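Local coordinates for argonaute protein (Marinitoga piezophila, PDB 5I4A) that uses short RNA guides with a 5'-hydroxyl end to bind complementary single-stranded DNA or RNA targets and cleave them, at residues 121-135 with 146-158. Sequence-based numbering, arbitrary orientation.
Sequences LDSNENVNAHLTYKI and LSILPKFTFLSKE. With nucleotides of chain B.
A single water is gripped by three groups across the strand pair: His130 NE2 at 2.6 Å, and Asn128 OD1 and the backbone O of Ser156, to both of which it donates. The water lies in the plane of the imidazole, at its edge, while Leu155 CD1 covers one face, 4.1 Å from the centroid of the His130 ring in a CH-pi contact. The ring reaches this place with CG beside its own backbone N (chi1 -62°), and ND1 is hydrogen-bonded to Ser114 O, so both nitrogens have partners and the ring's rotation is fixed. Replacing His130 by an alanine would probably deprive the water of its imidazole partner and strip Leu155 of the ring face it packs on. Asn128 suits its neighbouring place because its amide oxygen, besides holding the water, rests against the start of the Lys157 side chain, with OD1 3.3 Å from Lys157 CB.

Further along the same face, the hydroxyls of Thr132 and Thr153, diagonal neighbours in successive hydrogen-bonded pairs, meet so closely that the exact geometry is doubtful. Beyond them, extended Lys134 bonds OP1 of guide nucleotide C9 of chain B through NZ (2.8 Å). Lys151, bent at chi3, brings its own NZ to 3.6 Å from OP1 of C9, while Asn111 binds that ammonium; this second positive charge, though not bonded to OP1, probably adds to the attraction for the phosphate.

The other face is apolar: Ala129 CB is small enough to let Phe154 CE1 approach to 3.7 Å, and Ile148 CG2 packs 3.5 Å from Tyr133 CD1. Helix 222-231 touches Phe152 and Phe154 on this side. Paired backbone bonds from Asn128-Leu155 to Lys134-Leu149 unite the strands as a twisted antiparallel beta hairpin, the linker L1 hairpin that leads into the PAZ domain.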
ATOM      1  N   LEU A 121      -4.846  -3.410 -29.064  1.00 58.30           N
ATOM      2  CA  LEU A 121      -6.137  -3.790 -28.511  1.00 56.22           C
ATOM      3  C   LEU A 121      -7.210  -3.749 -29.591  1.00 60.28           C
ATOM      4  O   LEU A 121      -7.311  -2.774 -30.342  1.00 62.75           O
ATOM      5  CB  LEU A 121      -6.514  -2.857 -27.361  1.00 54.81           C
ATOM      6  CG  LEU A 121      -5.760  -3.040 -26.041  1.00 54.61           C
ATOM      7  CD1 LEU A 121      -6.164  -1.977 -25.046  1.00 59.81           C
ATOM      8  CD2 LEU A 121      -6.029  -4.410 -25.469  1.00 54.63           C
ATOM      9  N   ASP A 122      -8.008  -4.817 -29.671  1.00 58.13           N
ATOM     10  CA  ASP A 122      -9.161  -4.810 -30.566  1.00 58.73           C
ATOM     11  C   ASP A 122     -10.082  -3.637 -30.254  1.00 61.97           C
ATOM     12  O   ASP A 122     -10.638  -3.011 -31.165  1.00 63.76           O
ATOM     13  CB  ASP A 122      -9.929  -6.127 -30.447  1.00 55.54           C
ATOM     14  CG  ASP A 122      -9.046  -7.344 -30.651  1.00 58.96           C
ATOM     15  OD1 ASP A 122      -8.192  -7.325 -31.565  1.00 62.36           O
ATOM     16  OD2 ASP A 122      -9.209  -8.325 -29.895  1.00 62.41           O
ATOM     17  N   SER A 123     -10.239  -3.317 -28.967  1.00 63.64           N
ATOM     18  CA  SER A 123     -11.197  -2.294 -28.566  1.00 55.60           C
ATOM     19  C   SER A 123     -10.724  -0.897 -28.953  1.00 61.42           C
ATOM     20  O   SER A 123     -11.537  -0.046 -29.332  1.00 64.01           O
ATOM     21  CB  SER A 123     -11.447  -2.380 -27.058  1.00 55.43           C
ATOM     22  OG  SER A 123     -12.184  -1.261 -26.597  1.00 66.26           O
ATOM     23  N   ASN A 124      -9.421  -0.635 -28.863  1.00 65.53           N
ATOM     24  CA  ASN A 124      -8.878   0.682 -29.180  1.00 61.80           C
ATOM     25  C   ASN A 124      -7.605   0.490 -29.992  1.00 63.66           C
ATOM     26  O   ASN A 124      -6.606  -0.025 -29.480  1.00 60.85           O
ATOM     27  CB  ASN A 124      -8.613   1.494 -27.918  1.00 58.36           C
ATOM     28  CG  ASN A 124      -8.523   2.976 -28.195  1.00 57.53           C
ATOM     29  OD1 ASN A 124      -7.755   3.415 -29.049  1.00 61.95           O
ATOM     30  ND2 ASN A 124      -9.321   3.759 -27.482  1.00 60.40           N
ATOM     31  N   GLU A 125      -7.644   0.922 -31.255  1.00 63.05           N
ATOM     32  CA  GLU A 125      -6.540   0.660 -32.171  1.00 61.12           C
ATOM     33  C   GLU A 125      -5.266   1.384 -31.753  1.00 57.70           C
ATOM     34  O   GLU A 125      -4.161   0.931 -32.074  1.00 57.74           O
ATOM     35  CB  GLU A 125      -6.945   1.064 -33.590  1.00 59.80           C
ATOM     36  CG  GLU A 125      -6.024   0.554 -34.682  1.00 61.96           C
ATOM     37  CD  GLU A 125      -6.074  -0.955 -34.848  1.00 70.02           C
ATOM     38  OE1 GLU A 125      -6.929  -1.610 -34.214  1.00 73.21           O
ATOM     39  OE2 GLU A 125      -5.254  -1.488 -35.624  1.00 75.98           O
ATOM     40  N   ASN A 126      -5.393   2.492 -31.029  1.00 54.86           N
ATOM     41  CA  ASN A 126      -4.252   3.328 -30.684  1.00 56.39           C
ATOM     42  C   ASN A 126      -3.566   2.913 -29.386  1.00 61.52           C
ATOM     43  O   ASN A 126      -2.687   3.638 -28.910  1.00 54.33           O
ATOM     44  CB  ASN A 126      -4.686   4.793 -30.592  1.00 57.73           C
ATOM     45  CG  ASN A 126      -5.272   5.312 -31.892  1.00 59.79           C
ATOM     46  OD1 ASN A 126      -4.547   5.747 -32.786  1.00 62.01           O
ATOM     47  ND2 ASN A 126      -6.596   5.273 -31.999  1.00 58.03           N
ATOM     48  N   VAL A 127      -3.929   1.769 -28.808  1.00 50.14           N
ATOM     49  CA  VAL A 127      -3.363   1.317 -27.542  1.00 56.14           C
ATOM     50  C   VAL A 127      -2.635  -0.001 -27.767  1.00 62.31           C
ATOM     51  O   VAL A 127      -3.177  -0.917 -28.396  1.00 66.30           O
ATOM     52  CB  VAL A 127      -4.444   1.166 -26.456  1.00 49.95           C
ATOM     53  CG1 VAL A 127      -3.816   0.708 -25.150  1.00 53.05           C
ATOM     54  CG2 VAL A 127      -5.184   2.481 -26.258  1.00 47.78           C
ATOM     55  N   ASN A 128      -1.411  -0.092 -27.250  1.00 58.49           N
ATOM     56  CA  ASN A 128      -0.606  -1.304 -27.321  1.00 52.54           C
ATOM     57  C   ASN A 128      -0.592  -1.993 -25.963  1.00 51.84           C
ATOM     58  O   ASN A 128      -0.384  -1.343 -24.933  1.00 41.80           O
ATOM     59  CB  ASN A 128       0.826  -0.992 -27.758  1.00 55.76           C
ATOM     60  CG  ASN A 128       1.001  -1.024 -29.262  1.00 63.61           C
ATOM     61  OD1 ASN A 128       1.721  -0.207 -29.833  1.00 64.99           O
ATOM     62  ND2 ASN A 128       0.343  -1.977 -29.913  1.00 61.67           N
ATOM     63  N   ALA A 129      -0.809  -3.306 -25.968  1.00 52.26           N
ATOM     64  CA  ALA A 129      -0.726  -4.128 -24.764  1.00 49.60           C
ATOM     65  C   ALA A 129       0.623  -4.837 -24.781  1.00 55.37           C
ATOM     66  O   ALA A 129       0.825  -5.796 -25.531  1.00 53.65           O
ATOM     67  CB  ALA A 129      -1.883  -5.119 -24.696  1.00 49.34           C
ATOM     68  N   HIS A 130       1.549  -4.357 -23.955  1.00 48.88           N
ATOM     69  CA  HIS A 130       2.889  -4.921 -23.875  1.00 39.11           C
ATOM     70  C   HIS A 130       2.951  -5.941 -22.744  1.00 40.98           C
ATOM     71  O   HIS A 130       2.696  -5.603 -21.583  1.00 38.66           O
ATOM     72  CB  HIS A 130       3.922  -3.822 -23.641  1.00 43.26           C
ATOM     73  CG  HIS A 130       3.995  -2.802 -24.734  1.00 36.61           C
ATOM     74  ND1 HIS A 130       5.008  -2.782 -25.667  1.00 37.09           N
ATOM     75  CD2 HIS A 130       3.191  -1.753 -25.030  1.00 38.17           C
ATOM     76  CE1 HIS A 130       4.821  -1.771 -26.498  1.00 40.97           C
ATOM     77  NE2 HIS A 130       3.726  -1.131 -26.133  1.00 40.82           N
ATOM     78  N   LEU A 131       3.286  -7.184 -23.083  1.00 42.47           N
ATOM     79  CA  LEU A 131       3.591  -8.169 -22.056  1.00 44.36           C
ATOM     80  C   LEU A 131       4.757  -7.669 -21.215  1.00 44.04           C
ATOM     81  O   LEU A 131       5.785  -7.245 -21.746  1.00 33.53           O
ATOM     82  CB  LEU A 131       3.922  -9.520 -22.695  1.00 39.96           C
ATOM     83  CG  LEU A 131       4.470 -10.649 -21.815  1.00 36.03           C
ATOM     84  CD1 LEU A 131       3.575 -10.920 -20.616  1.00 35.53           C
ATOM     85  CD2 LEU A 131       4.643 -11.913 -22.642  1.00 46.15           C
ATOM     86  N   THR A 132       4.585  -7.694 -19.897  1.00 46.98           N
ATOM     87  CA  THR A 132       5.550  -7.115 -18.978  1.00 35.42           C
ATOM     88  C   THR A 132       5.905  -8.130 -17.902  1.00 33.92           C
ATOM     89  O   THR A 132       5.080  -8.959 -17.508  1.00 32.31           O
ATOM     90  CB  THR A 132       4.995  -5.820 -18.344  1.00 32.44           C
ATOM     91  OG1 THR A 132       4.617  -4.907 -19.381  1.00 28.94           O
ATOM     92  CG2 THR A 132       6.028  -5.147 -17.451  1.00 29.88           C
ATOM     93  N   TYR A 133       7.153  -8.068 -17.442  1.00 29.47           N
ATOM     94  CA  TYR A 133       7.634  -8.898 -16.346  1.00 34.44           C
ATOM     95  C   TYR A 133       8.285  -8.011 -15.297  1.00 29.91           C
ATOM     96  O   TYR A 133       9.197  -7.237 -15.612  1.00 31.45           O
ATOM     97  CB  TYR A 133       8.635  -9.951 -16.837  1.00 35.97           C
ATOM     98  CG  TYR A 133       8.012 -11.089 -17.613  1.00 37.95           C
ATOM     99  CD1 TYR A 133       7.345 -12.115 -16.956  1.00 39.51           C
ATOM    100  CD2 TYR A 133       8.105 -11.149 -18.998  1.00 39.21           C
ATOM    101  CE1 TYR A 133       6.780 -13.163 -17.654  1.00 35.95           C
ATOM    102  CE2 TYR A 133       7.542 -12.196 -19.706  1.00 41.79           C
ATOM    103  CZ  TYR A 133       6.882 -13.200 -19.029  1.00 46.32           C
ATOM    104  OH  TYR A 133       6.321 -14.243 -19.730  1.00 54.38           O
ATOM    105  N   LYS A 134       7.810  -8.114 -14.060  1.00 35.83           N
ATOM    106  CA  LYS A 134       8.420  -7.439 -12.924  1.00 29.61           C
ATOM    107  C   LYS A 134       9.287  -8.436 -12.167  1.00 30.53           C
ATOM    108  O   LYS A 134       8.835  -9.541 -11.844  1.00 37.53           O
ATOM    109  CB  LYS A 134       7.362  -6.842 -11.996  1.00 28.39           C
ATOM    110  CG  LYS A 134       7.941  -6.293 -10.707  1.00 41.87           C
ATOM    111  CD  LYS A 134       7.024  -5.269 -10.062  1.00 42.40           C
ATOM    112  CE  LYS A 134       7.605  -4.792  -8.739  1.00 35.55           C
ATOM    113  NZ  LYS A 134       6.925  -3.574  -8.230  1.00 42.82           N
ATOM    114  N   ILE A 135      10.523  -8.037 -11.879  1.00 29.09           N
ATOM    115  CA  ILE A 135      11.548  -8.932 -11.360  1.00 43.06           C
ATOM    116  C   ILE A 135      12.044  -8.389 -10.027  1.00 39.35           C
ATOM    117  O   ILE A 135      12.343  -7.195  -9.913  1.00 36.70           O
ATOM    118  CB  ILE A 135      12.715  -9.079 -12.355  1.00 37.73           C
ATOM    119  CG1 ILE A 135      12.190  -9.377 -13.761  1.00 39.30           C
ATOM    120  CG2 ILE A 135      13.643 -10.175 -11.915  1.00 39.74           C
ATOM    121  CD1 ILE A 135      11.595 -10.754 -13.917  1.00 37.97           C
ATOM    122  N   LEU A 146      14.684 -15.348  -7.518  1.00 43.00           N
ATOM    123  CA  LEU A 146      14.244 -14.317  -8.448  1.00 40.39           C
ATOM    124  C   LEU A 146      12.759 -14.522  -8.705  1.00 41.79           C
ATOM    125  O   LEU A 146      12.372 -15.523  -9.317  1.00 54.93           O
ATOM    126  CB  LEU A 146      15.035 -14.398  -9.751  1.00 48.33           C
ATOM    127  CG  LEU A 146      15.056 -13.148 -10.620  1.00 56.10           C
ATOM    128  CD1 LEU A 146      15.891 -12.084  -9.936  1.00 65.66           C
ATOM    129  CD2 LEU A 146      15.583 -13.454 -12.016  1.00 48.33           C
ATOM    130  N   SER A 147      11.929 -13.591  -8.241  1.00 31.91           N
ATOM    131  CA  SER A 147      10.505 -13.649  -8.532  1.00 31.15           C
ATOM    132  C   SER A 147      10.247 -12.986  -9.878  1.00 31.06           C
ATOM    133  O   SER A 147      10.780 -11.908 -10.161  1.00 31.81           O
ATOM    134  CB  SER A 147       9.674 -12.985  -7.431  1.00 36.98           C
ATOM    135  OG  SER A 147      10.109 -11.664  -7.155  1.00 30.69           O
ATOM    136  N   ILE A 148       9.454 -13.651 -10.711  1.00 29.73           N
ATOM    137  CA  ILE A 148       9.138 -13.191 -12.056  1.00 34.49           C
ATOM    138  C   ILE A 148       7.622 -13.096 -12.132  1.00 36.47           C
ATOM    139  O   ILE A 148       6.932 -14.118 -12.236  1.00 38.16           O
ATOM    140  CB  ILE A 148       9.687 -14.127 -13.137  1.00 36.11           C
ATOM    141  CG1 ILE A 148      11.204 -14.290 -12.996  1.00 34.71           C
ATOM    142  CG2 ILE A 148       9.348 -13.598 -14.519  1.00 35.36           C
ATOM    143  CD1 ILE A 148      11.813 -15.228 -14.032  1.00 31.46           C
ATOM    144  N   LEU A 149       7.096 -11.873 -12.077  1.00 38.12           N
ATOM    145  CA  LEU A 149       5.658 -11.666 -12.085  1.00 39.51           C
ATOM    146  C   LEU A 149       5.217 -11.213 -13.466  1.00 43.62           C
ATOM    147  O   LEU A 149       5.475 -10.058 -13.841  1.00 40.27           O
ATOM    148  CB  LEU A 149       5.258 -10.630 -11.040  1.00 39.33           C
ATOM    149  CG  LEU A 149       3.755 -10.350 -10.980  1.00 36.05           C
ATOM    150  CD1 LEU A 149       3.029 -11.531 -10.357  1.00 32.23           C
ATOM    151  CD2 LEU A 149       3.467  -9.066 -10.221  1.00 44.04           C
ATOM    152  N   PRO A 150       4.572 -12.066 -14.257  1.00 42.45           N
ATOM    153  CA  PRO A 150       3.987 -11.595 -15.513  1.00 42.60           C
ATOM    154  C   PRO A 150       2.871 -10.597 -15.243  1.00 44.06           C
ATOM    155  O   PRO A 150       2.068 -10.763 -14.321  1.00 42.43           O
ATOM    156  CB  PRO A 150       3.459 -12.878 -16.164  1.00 43.27           C
ATOM    157  CG  PRO A 150       3.303 -13.846 -15.038  1.00 47.52           C
ATOM    158  CD  PRO A 150       4.396 -13.515 -14.072  1.00 41.77           C
ATOM    159  N   LYS A 151       2.841  -9.541 -16.047  1.00 50.41           N
ATOM    160  CA  LYS A 151       1.792  -8.531 -15.970  1.00 47.53           C
ATOM    161  C   LYS A 151       1.683  -7.870 -17.340  1.00 45.00           C
ATOM    162  O   LYS A 151       2.220  -8.373 -18.333  1.00 49.60           O
ATOM    163  CB  LYS A 151       2.075  -7.518 -14.853  1.00 41.09           C
ATOM    164  CG  LYS A 151       3.205  -6.544 -15.155  1.00 40.92           C
ATOM    165  CD  LYS A 151       3.151  -5.323 -14.250  1.00 46.46           C
ATOM    166  CE  LYS A 151       3.715  -5.619 -12.872  1.00 45.48           C
ATOM    167  NZ  LYS A 151       3.991  -4.362 -12.121  1.00 39.98           N
ATOM    168  N   PHE A 152       0.991  -6.735 -17.396  1.00 35.50           N
ATOM    169  CA  PHE A 152       0.774  -6.047 -18.657  1.00 31.97           C
ATOM    170  C   PHE A 152       0.942  -4.547 -18.478  1.00 36.30           C
ATOM    171  O   PHE A 152       0.614  -3.984 -17.430  1.00 46.57           O
ATOM    172  CB  PHE A 152      -0.609  -6.356 -19.233  1.00 39.47           C
ATOM    173  CG  PHE A 152      -0.648  -7.615 -20.038  1.00 41.76           C
ATOM    174  CD1 PHE A 152      -0.331  -7.595 -21.384  1.00 46.16           C
ATOM    175  CD2 PHE A 152      -0.977  -8.824 -19.449  1.00 41.41           C
ATOM    176  CE1 PHE A 152      -0.353  -8.755 -22.135  1.00 45.55           C
ATOM    177  CE2 PHE A 152      -0.997  -9.989 -20.194  1.00 44.07           C
ATOM    178  CZ  PHE A 152      -0.687  -9.952 -21.539  1.00 36.60           C
ATOM    179  N   THR A 153       1.465  -3.913 -19.523  1.00 42.25           N
ATOM    180  CA  THR A 153       1.587  -2.467 -19.607  1.00 42.44           C
ATOM    181  C   THR A 153       0.885  -2.011 -20.874  1.00 51.60           C
ATOM    182  O   THR A 153       1.162  -2.530 -21.961  1.00 53.54           O
ATOM    183  CB  THR A 153       3.051  -2.024 -19.625  1.00 41.27           C
ATOM    184  OG1 THR A 153       3.781  -2.739 -18.622  1.00 36.20           O
ATOM    185  CG2 THR A 153       3.158  -0.533 -19.348  1.00 40.98           C
ATOM    186  N   PHE A 154      -0.028  -1.060 -20.733  1.00 45.38           N
ATOM    187  CA  PHE A 154      -0.800  -0.541 -21.853  1.00 47.48           C
ATOM    188  C   PHE A 154      -0.280   0.847 -22.194  1.00 38.70           C
ATOM    189  O   PHE A 154      -0.383   1.773 -21.381  1.00 44.82           O
ATOM    190  CB  PHE A 154      -2.290  -0.524 -21.515  1.00 45.67           C
ATOM    191  CG  PHE A 154      -2.816  -1.867 -21.091  1.00 40.70           C
ATOM    192  CD1 PHE A 154      -3.198  -2.805 -22.036  1.00 34.25           C
ATOM    193  CD2 PHE A 154      -2.897  -2.204 -19.751  1.00 39.24           C
ATOM    194  CE1 PHE A 154      -3.668  -4.045 -21.650  1.00 35.10           C
ATOM    195  CE2 PHE A 154      -3.365  -3.443 -19.360  1.00 39.27           C
ATOM    196  CZ  PHE A 154      -3.749  -4.366 -20.310  1.00 37.46           C
ATOM    197  N   LEU A 155       0.295   0.979 -23.386  1.00 38.18           N
ATOM    198  CA  LEU A 155       0.942   2.205 -23.820  1.00 44.12           C
ATOM    199  C   LEU A 155       0.382   2.634 -25.166  1.00 45.78           C
ATOM    200  O   LEU A 155      -0.109   1.811 -25.945  1.00 40.74           O
ATOM    201  CB  LEU A 155       2.464   2.029 -23.936  1.00 43.25           C
ATOM    202  CG  LEU A 155       3.234   1.570 -22.697  1.00 39.96           C
ATOM    203  CD1 LEU A 155       4.652   1.180 -23.081  1.00 35.80           C
ATOM    204  CD2 LEU A 155       3.249   2.658 -21.636  1.00 34.27           C
ATOM    205  N   SER A 156       0.462   3.934 -25.434  1.00 41.76           N
ATOM    206  CA  SER A 156       0.073   4.443 -26.740  1.00 41.99           C
ATOM    207  C   SER A 156       1.009   3.896 -27.809  1.00 46.25           C
ATOM    208  O   SER A 156       2.224   3.803 -27.608  1.00 47.34           O
ATOM    209  CB  SER A 156       0.097   5.972 -26.750  1.00 42.11           C
ATOM    210  OG  SER A 156       1.415   6.463 -26.586  1.00 42.73           O
ATOM    211  N   LYS A 157       0.430   3.521 -28.951  1.00 61.36           N
ATOM    212  CA  LYS A 157       1.226   2.980 -30.047  1.00 56.70           C
ATOM    213  C   LYS A 157       2.167   4.028 -30.628  1.00 56.12           C
ATOM    214  O   LYS A 157       3.252   3.686 -31.113  1.00 56.19           O
ATOM    215  CB  LYS A 157       0.297   2.428 -31.128  1.00 58.45           C
ATOM    216  CG  LYS A 157       0.996   1.815 -32.328  1.00 59.50           C
ATOM    217  CD  LYS A 157      -0.028   1.293 -33.321  1.00 59.62           C
ATOM    218  CE  LYS A 157       0.637   0.714 -34.557  1.00 60.21           C
ATOM    219  NZ  LYS A 157      -0.374   0.161 -35.499  1.00 64.65           N
ATOM    220  N   GLU A 158       1.778   5.296 -30.580  1.00 54.43           N
ATOM    221  CA  GLU A 158       2.545   6.398 -31.128  1.00 54.14           C
ATOM    222  C   GLU A 158       3.019   7.311 -30.004  1.00 59.13           C
ATOM    223  O   GLU A 158       2.421   7.339 -28.922  1.00 55.05           O
ATOM    224  CB  GLU A 158       1.697   7.200 -32.125  1.00 56.58           C
ATOM    225  CG  GLU A 158       0.953   6.342 -33.142  1.00 66.36           C
ATOM    226  CD  GLU A 158       1.840   5.878 -34.286  1.00 74.34           C
ATOM    227  OE1 GLU A 158       2.279   6.736 -35.082  1.00 75.10           O
ATOM    228  OE2 GLU A 158       2.096   4.659 -34.391  1.00 77.55           O
TER
ATOM    229  P     C B   9       4.973  -0.585  -9.446  1.00 67.10           P
ATOM    230  OP1   C B   9       5.310  -1.972  -9.851  1.00 69.76           O
ATOM    231  OP2   C B   9       3.552  -0.209  -9.235  1.00 71.64           O
ATOM    232  O5'   C B   9       5.787  -0.246  -8.119  1.00 64.61           O
ATOM    233  C5'   C B   9       7.177  -0.521  -8.032  1.00 70.06           C
ATOM    234  C4'   C B   9       7.955   0.660  -7.510  1.00 72.06           C
ATOM    235  O4'   C B   9       7.314   1.890  -7.933  1.00 70.97           O
ATOM    236  C3'   C B   9       8.044   0.786  -5.997  1.00 72.13           C
ATOM    237  O3'   C B   9       9.066  -0.024  -5.439  1.00 74.23           O
ATOM    238  C2'   C B   9       8.284   2.278  -5.803  1.00 70.05           C
ATOM    239  O2'   C B   9       9.643   2.601  -6.057  1.00 67.03           O
ATOM    240  C1'   C B   9       7.433   2.870  -6.925  1.00 71.35           C
TER
HETATM  241  O   HOH W   1       3.667   0.905 -27.736  1.00 41.67           O